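Long-range contacts in aldehyde dehydrogenase (Burkholderia cenocepacia, PDB 4O6R), which probably oxidises aldehydes to carboxylic acids with NAD(P)+ as the electron acceptor, and here holds adenosine monophosphate in its nucleotide pocket: residues A[385-389]-A[413-417]; A[407-412]-A[433-438]. All coordinates share one frame; numbering follows the deposited sequence.

Contact 1 (A[385-389]-A[413-417])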
ATOM      1  N   ARG A 385     -38.042 -23.048   1.813  1.00 14.04           N
ATOM      2  CA  ARG A 385     -37.239 -23.224   0.613  1.00 13.47           C
ATOM      3  C   ARG A 385     -36.975 -21.925  -0.153  1.00 12.79           C
ATOM      4  O   ARG A 385     -35.829 -21.652  -0.523  1.00 12.33           O
ATOM      5  CB  ARG A 385     -37.825 -24.293  -0.312  1.00 13.65           C
ATOM      6  CG  ARG A 385     -37.773 -25.722   0.273  1.00 14.13           C
ATOM      7  CD  ARG A 385     -38.100 -26.815  -0.743  1.00 14.42           C
ATOM      8  NE  ARG A 385     -37.159 -26.787  -1.858  1.00 14.30           N
ATOM      9  CZ  ARG A 385     -37.358 -27.292  -3.078  1.00 14.28           C
ATOM     10  NH1 ARG A 385     -38.491 -27.900  -3.407  1.00 14.54           N
ATOM     11  NH2 ARG A 385     -36.397 -27.173  -3.992  1.00 14.18           N
ATOM     12  N   VAL A 386     -38.005 -21.112  -0.384  1.00 12.73           N
ATOM     13  CA  VAL A 386     -37.810 -19.918  -1.208  1.00 12.67           C
ATOM     14  C   VAL A 386     -37.088 -18.807  -0.460  1.00 12.49           C
ATOM     15  O   VAL A 386     -36.708 -17.810  -1.067  1.00 12.57           O
ATOM     16  CB  VAL A 386     -39.089 -19.366  -1.893  1.00 12.82           C
ATOM     17  CG1 VAL A 386     -39.668 -20.383  -2.859  1.00 13.56           C
ATOM     18  CG2 VAL A 386     -40.110 -18.864  -0.889  1.00 12.92           C
ATOM     19  N   ALA A 387     -36.920 -18.986   0.848  1.00 12.72           N
ATOM     20  CA  ALA A 387     -36.125 -18.106   1.682  1.00 12.88           C
ATOM     21  C   ALA A 387     -34.690 -18.598   1.818  1.00 13.04           C
ATOM     22  O   ALA A 387     -33.877 -17.878   2.362  1.00 13.75           O
ATOM     23  CB  ALA A 387     -36.764 -17.999   3.067  1.00 12.83           C
ATOM     24  N   GLN A 388     -34.386 -19.803   1.323  1.00 13.39           N
ATOM     25  CA  GLN A 388     -33.061 -20.416   1.465  1.00 14.03           C
ATOM     26  C   GLN A 388     -32.353 -20.632   0.136  1.00 14.10           C
ATOM     27  O   GLN A 388     -31.142 -20.435   0.039  1.00 14.50           O
ATOM     28  CB  GLN A 388     -33.150 -21.764   2.191  1.00 14.78           C
ATOM     29  CG  GLN A 388     -33.491 -21.651   3.656  1.00 15.18           C
ATOM     30  CD  GLN A 388     -32.328 -21.079   4.457  1.00 15.52           C
ATOM     31  OE1 GLN A 388     -31.165 -21.417   4.230  1.00 16.55           O
ATOM     32  NE2 GLN A 388     -32.631 -20.193   5.362  1.00 15.87           N
ATOM     33  N   GLU A 389     -33.098 -21.021  -0.889  1.00 14.28           N
ATOM     34  CA  GLU A 389     -32.513 -21.474  -2.135  1.00 14.24           C
ATOM     35  C   GLU A 389     -32.513 -20.361  -3.165  1.00 14.80           C
ATOM     36  O   GLU A 389     -33.444 -19.559  -3.214  1.00 14.10           O
ATOM     37  CB  GLU A 389     -33.299 -22.688  -2.651  1.00 14.28           C
ATOM     38  CG  GLU A 389     -33.282 -23.838  -1.664  1.00 14.60           C
ATOM     39  CD  GLU A 389     -34.127 -25.038  -2.081  1.00 14.83           C
ATOM     40  OE1 GLU A 389     -34.458 -25.167  -3.271  1.00 14.33           O
ATOM     41  OE2 GLU A 389     -34.456 -25.860  -1.196  1.00 15.37           O
ATOM     42  N   ALA A 413     -28.970 -16.350   8.134  1.00 14.07           N
ATOM     43  CA  ALA A 413     -29.579 -17.696   8.243  1.00 15.74           C
ATOM     44  C   ALA A 413     -29.470 -18.596   7.001  1.00 16.40           C
ATOM     45  O   ALA A 413     -29.963 -19.745   7.032  1.00 18.29           O
ATOM     46  CB  ALA A 413     -31.057 -17.577   8.641  1.00 16.30           C
ATOM     47  N   THR A 414     -28.831 -18.139   5.926  1.00 15.54           N
ATOM     48  CA  THR A 414     -28.690 -18.968   4.735  1.00 15.40           C
ATOM     49  C   THR A 414     -27.297 -19.558   4.585  1.00 16.00           C
ATOM     50  O   THR A 414     -26.389 -19.260   5.362  1.00 15.38           O
ATOM     51  CB  THR A 414     -28.974 -18.185   3.441  1.00 14.80           C
ATOM     52  OG1 THR A 414     -27.799 -17.438   3.074  1.00 13.86           O
ATOM     53  CG2 THR A 414     -30.212 -17.280   3.607  1.00 14.42           C
ATOM     54  N   GLU A 415     -27.125 -20.351   3.539  1.00 16.51           N
ATOM     55  CA  GLU A 415     -25.814 -20.933   3.257  1.00 19.24           C
ATOM     56  C   GLU A 415     -24.916 -20.016   2.435  1.00 18.17           C
ATOM     57  O   GLU A 415     -23.782 -20.365   2.152  1.00 19.34           O
ATOM     58  CB  GLU A 415     -25.986 -22.301   2.547  1.00 21.45           C
ATOM     59  CG  GLU A 415     -26.684 -23.337   3.414  1.00 24.55           C
ATOM     60  CD  GLU A 415     -25.921 -23.608   4.703  1.00 28.37           C
ATOM     61  OE1 GLU A 415     -24.729 -23.998   4.626  1.00 31.81           O
ATOM     62  OE2 GLU A 415     -26.501 -23.423   5.803  1.00 33.41           O
ATOM     63  N   TYR A 416     -25.416 -18.838   2.084  1.00 16.98           N
ATOM     64  CA  TYR A 416     -24.723 -17.912   1.216  1.00 16.02           C
ATOM     65  C   TYR A 416     -24.218 -16.700   1.986  1.00 14.66           C
ATOM     66  O   TYR A 416     -24.719 -16.388   3.063  1.00 14.23           O
ATOM     67  CB  TYR A 416     -25.695 -17.432   0.152  1.00 17.47           C
ATOM     68  CG  TYR A 416     -26.221 -18.541  -0.716  1.00 18.95           C
ATOM     69  CD1 TYR A 416     -25.419 -19.089  -1.689  1.00 20.55           C
ATOM     70  CD2 TYR A 416     -27.492 -19.062  -0.548  1.00 19.58           C
ATOM     71  CE1 TYR A 416     -25.873 -20.090  -2.500  1.00 21.74           C
ATOM     72  CE2 TYR A 416     -27.946 -20.084  -1.351  1.00 20.93           C
ATOM     73  CZ  TYR A 416     -27.127 -20.573  -2.331  1.00 22.37           C
ATOM     74  OH  TYR A 416     -27.514 -21.573  -3.172  1.00 26.94           O
ATOM     75  N   GLY A 417     -23.221 -16.034   1.415  1.00 13.09           N
ATOM     76  CA  GLY A 417     -22.695 -14.775   1.948  1.00 12.54           C
ATOM     77  C   GLY A 417     -21.999 -13.950   0.851  1.00 11.94           C
ATOM     78  O   GLY A 417     -20.765 -13.793   0.859  1.00 12.33           O
TER
HETATM   79  O   HOH W   1     -29.407 -21.345   2.009  1.00 15.48           O
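The amide end of Q388 reaches the backbone of the loop at A413 and T414. Its NE2 donates to A413 O at 3.2 Å, an N-H...O angle of 154°, and the acceptor lies close to the plane of the amide. Seen from A413 the fit is poorer, because the nitrogen stands above the carbonyl plane, 59° out of it. The same NE2 also donates to A382 O, just upstream in the chain, so two carbonyls fix which way round the amide sits. OE1 lies 3.5 Å from T414 CA.

One water ties the middle of the contact together. It gives a proton to Q388 OE1 and another to Q388 O, and it accepts from E415 N at 2.9 Å. The side chain can share that water with its own backbone because it folds back at chi2 (-71°). Q388 O itself lies at the edge of the Y416 ring, near its plane, with CE2 3.5 Å away, while the methyl CG2 of T414 packs near A387 O.

Each side has its own internal brace. T414 OG1 accepts from Y416 N at 2.9 Å, an ST turn that shapes the loop just where the ring leaves it. On the other side R385 holds E389 side-on, NE to OE2 and NH2 to OE1, and E389 OE1 also bonds Y343 OH on helix 334-349. K259 NZ donates to both V386 O and E389 O, and the Y416 side chain packs on K259. The arrangement belongs to the catalytic domain of the aldehyde dehydrogenase fold, built on its seven-stranded sheet: a short helical turn leading to strand 395-401 is pinned to the loop that leads into strand 421-423.

Contact 2 (A[407-412]-A[433-438])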
ATOM      1  N   ALA A 407     -33.123  -9.201  12.849  1.00 12.17           N
ATOM      2  CA  ALA A 407     -32.782  -8.889  11.459  1.00 11.48           C
ATOM      3  C   ALA A 407     -31.451  -9.493  11.062  1.00 10.99           C
ATOM      4  O   ALA A 407     -31.315 -10.006   9.948  1.00 10.51           O
ATOM      5  CB  ALA A 407     -32.768  -7.397  11.219  1.00 11.24           C
ATOM      6  N   LEU A 408     -30.500  -9.451  11.997  1.00 10.91           N
ATOM      7  CA  LEU A 408     -29.173 -10.008  11.789  1.00 11.17           C
ATOM      8  C   LEU A 408     -29.241 -11.512  11.694  1.00 11.07           C
ATOM      9  O   LEU A 408     -28.619 -12.109  10.821  1.00 10.78           O
ATOM     10  CB  LEU A 408     -28.243  -9.653  12.951  1.00 11.84           C
ATOM     11  CG  LEU A 408     -26.822 -10.187  12.843  1.00 12.38           C
ATOM     12  CD1 LEU A 408     -26.194  -9.603  11.569  1.00 12.31           C
ATOM     13  CD2 LEU A 408     -26.082  -9.785  14.107  1.00 13.12           C
ATOM     14  N   ALA A 409     -29.992 -12.122  12.609  1.00 11.35           N
ATOM     15  CA  ALA A 409     -30.143 -13.571  12.604  1.00 11.58           C
ATOM     16  C   ALA A 409     -30.741 -14.021  11.265  1.00 11.31           C
ATOM     17  O   ALA A 409     -30.239 -14.960  10.642  1.00 11.97           O
ATOM     18  CB  ALA A 409     -30.977 -14.054  13.797  1.00 12.00           C
ATOM     19  N   ILE A 410     -31.778 -13.346  10.801  1.00 10.96           N
ATOM     20  CA  ILE A 410     -32.364 -13.671   9.500  1.00 10.93           C
ATOM     21  C   ILE A 410     -31.324 -13.496   8.381  1.00 10.41           C
ATOM     22  O   ILE A 410     -31.143 -14.393   7.560  1.00 10.22           O
ATOM     23  CB  ILE A 410     -33.626 -12.831   9.216  1.00 10.95           C
ATOM     24  CG1 ILE A 410     -34.742 -13.231  10.170  1.00 11.68           C
ATOM     25  CG2 ILE A 410     -34.106 -12.981   7.785  1.00 10.84           C
ATOM     26  CD1 ILE A 410     -35.900 -12.241  10.229  1.00 11.98           C
ATOM     27  N   ALA A 411     -30.645 -12.354   8.367  1.00 10.19           N
ATOM     28  CA  ALA A 411     -29.683 -12.055   7.335  1.00 10.20           C
ATOM     29  C   ALA A 411     -28.688 -13.184   7.181  1.00 10.69           C
ATOM     30  O   ALA A 411     -28.340 -13.548   6.067  1.00 10.23           O
ATOM     31  CB  ALA A 411     -28.944 -10.739   7.607  1.00 10.03           C
ATOM     32  N   ASN A 412     -28.216 -13.697   8.318  1.00 11.47           N
ATOM     33  CA  ASN A 412     -27.158 -14.689   8.340  1.00 12.15           C
ATOM     34  C   ASN A 412     -27.659 -16.134   8.337  1.00 13.50           C
ATOM     35  O   ASN A 412     -26.836 -17.039   8.466  1.00 13.98           O
ATOM     36  CB  ASN A 412     -26.237 -14.451   9.550  1.00 12.49           C
ATOM     37  CG  ASN A 412     -25.340 -13.223   9.372  1.00 12.29           C
ATOM     38  OD1 ASN A 412     -25.197 -12.672   8.264  1.00 12.12           O
ATOM     39  ND2 ASN A 412     -24.739 -12.795  10.447  1.00 12.42           N
ATOM     40  N   MET A 433     -24.424  -3.155  11.981  1.00 11.15           N
ATOM     41  CA  MET A 433     -25.025  -4.205  11.159  1.00 11.44           C
ATOM     42  C   MET A 433     -24.097  -4.577   9.985  1.00 11.12           C
ATOM     43  O   MET A 433     -23.926  -5.771   9.693  1.00 10.86           O
ATOM     44  CB  MET A 433     -26.372  -3.785  10.589  1.00 11.83           C
ATOM     45  CG  MET A 433     -27.512  -3.729  11.590  1.00 12.73           C
ATOM     46  SD  MET A 433     -28.115  -5.307  12.230  1.00 14.02           S
ATOM     47  CE  MET A 433     -28.626  -6.145  10.745  1.00 13.46           C
ATOM     48  N   ALA A 434     -23.514  -3.584   9.314  1.00 11.06           N
ATOM     49  CA  ALA A 434     -22.628  -3.898   8.165  1.00 11.31           C
ATOM     50  C   ALA A 434     -21.476  -4.833   8.583  1.00 11.50           C
ATOM     51  O   ALA A 434     -21.087  -5.735   7.828  1.00 11.95           O
ATOM     52  CB  ALA A 434     -22.105  -2.634   7.492  1.00 11.31           C
ATOM     53  N   ALA A 435     -20.925  -4.599   9.765  1.00 11.93           N
ATOM     54  CA  ALA A 435     -19.808  -5.394  10.285  1.00 12.66           C
ATOM     55  C   ALA A 435     -20.198  -6.852  10.588  1.00 13.33           C
ATOM     56  O   ALA A 435     -19.379  -7.737  10.435  1.00 13.46           O
ATOM     57  CB  ALA A 435     -19.259  -4.751  11.543  1.00 13.18           C
ATOM     58  N   ARG A 436     -21.457  -7.083  10.961  1.00 13.65           N
ATOM     59  CA  ARG A 436     -21.926  -8.373  11.487  1.00 14.66           C
ATOM     60  C   ARG A 436     -22.608  -9.281  10.477  1.00 13.52           C
ATOM     61  O   ARG A 436     -22.733 -10.481  10.712  1.00 13.18           O
ATOM     62  CB  ARG A 436     -22.848  -8.117  12.675  1.00 16.55           C
ATOM     63  CG  ARG A 436     -22.072  -7.573  13.861  1.00 19.89           C
ATOM     64  CD  ARG A 436     -22.948  -7.268  15.046  1.00 22.96           C
ATOM     65  NE  ARG A 436     -22.209  -6.500  16.043  1.00 28.09           N
ATOM     66  CZ  ARG A 436     -22.673  -6.191  17.254  1.00 31.20           C
ATOM     67  NH1 ARG A 436     -23.894  -6.580  17.623  1.00 31.60           N
ATOM     68  NH2 ARG A 436     -21.918  -5.480  18.086  1.00 33.19           N
ATOM     69  N   ILE A 437     -23.050  -8.720   9.364  1.00 12.55           N
ATOM     70  CA  ILE A 437     -23.675  -9.502   8.316  1.00 12.53           C
ATOM     71  C   ILE A 437     -22.594 -10.283   7.582  1.00 13.48           C
ATOM     72  O   ILE A 437     -21.553  -9.715   7.235  1.00 13.53           O
ATOM     73  CB  ILE A 437     -24.465  -8.605   7.337  1.00 11.89           C
ATOM     74  CG1 ILE A 437     -25.708  -7.999   8.037  1.00 11.63           C
ATOM     75  CG2 ILE A 437     -24.915  -9.393   6.114  1.00 11.69           C
ATOM     76  CD1 ILE A 437     -26.225  -6.791   7.312  1.00 11.43           C
ATOM     77  N   ASP A 438     -22.856 -11.572   7.371  1.00 14.48           N
ATOM     78  CA  ASP A 438     -21.976 -12.459   6.615  1.00 16.29           C
ATOM     79  C   ASP A 438     -22.083 -12.198   5.133  1.00 15.30           C
ATOM     80  O   ASP A 438     -22.983 -12.725   4.479  1.00 16.59           O
ATOM     81  CB  ASP A 438     -22.434 -13.917   6.773  1.00 18.17           C
ATOM     82  CG  ASP A 438     -22.328 -14.430   8.173  1.00 19.69           C
ATOM     83  OD1 ASP A 438     -21.577 -13.857   8.999  1.00 20.37           O
ATOM     84  OD2 ASP A 438     -22.998 -15.467   8.426  1.00 22.52           O
TER
HETATM   85  O   HOH W   2     -25.889 -12.651   4.570  1.00 17.61           O
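Two helices of the seven-stranded sheet domain of the aldehyde dehydrogenase fold, 404-411 and 427-436, meet side by side at their C-terminal ends, and N412, the first residue past its helix, joins them. Its amide makes two bonds to the backbone that leaves the other helix. OD1 accepts from D438 N at 2.7 Å in an almost straight bond of 175°, and ND2 donates to R436 O at 3.1 Å with that oxygen in the plane of the amide. Both polar atoms of N412 are thereby engaged, and the rotation of the amide is set.

On the N-terminal side of the two segments the contact is apolar. L408, with CG anti to its own N (chi1 180°), sends CD1 to the I437 side chain, 3.9 Å from CG1, while CD2 lies against CB and CD of R436, the two side chains crossing at about a right angle. M433 bends at chi2 and chi3, which brings its CE methyl onto the backbone of L408, 4.0 Å from N, and near A407 CB. A411 CB completes this layer against I437 CG1. The sheet packs against this layer: A407, A411 and M433 all touch I263 of strand 261-264, and M433 and I437 touch L422 of strand 421-423. The second helix also faces other subunits, A434 packing on V482 of the second subunit and R436 on D487 of the third.

Where the chains leave the helices, a water lies within bonding distance of A411 O and D438 O, though it has more acceptors in reach than protons to give, and R294 bonds the carbonyls of I410 and A411. The carboxylate of D438 stacks on the amide of N412, the two planes 5° apart, with OD2 3.4 Å from N412 CG.

The two contacts adjoin at N412 and A413: segment 407-412 of contact 2 stops at N412, just past helix 404-411, and contact 1 takes up the next residues. Their centres lie 13 Å apart on the same side of the chain's centre, and their segments alternate along the sequence. The 385-389 turn meets the loop after helix 404-411, and the helix that ends at R436 meets helix 404-411 itself. Contact 1 is the one nearer the nucleotide: the Y416 side chain is about 7 Å from that of S234, which binds AMP, and about 11 Å from the AMP itself. Contact 2 is away from the annotated ligand residues and instead borders two other subunits.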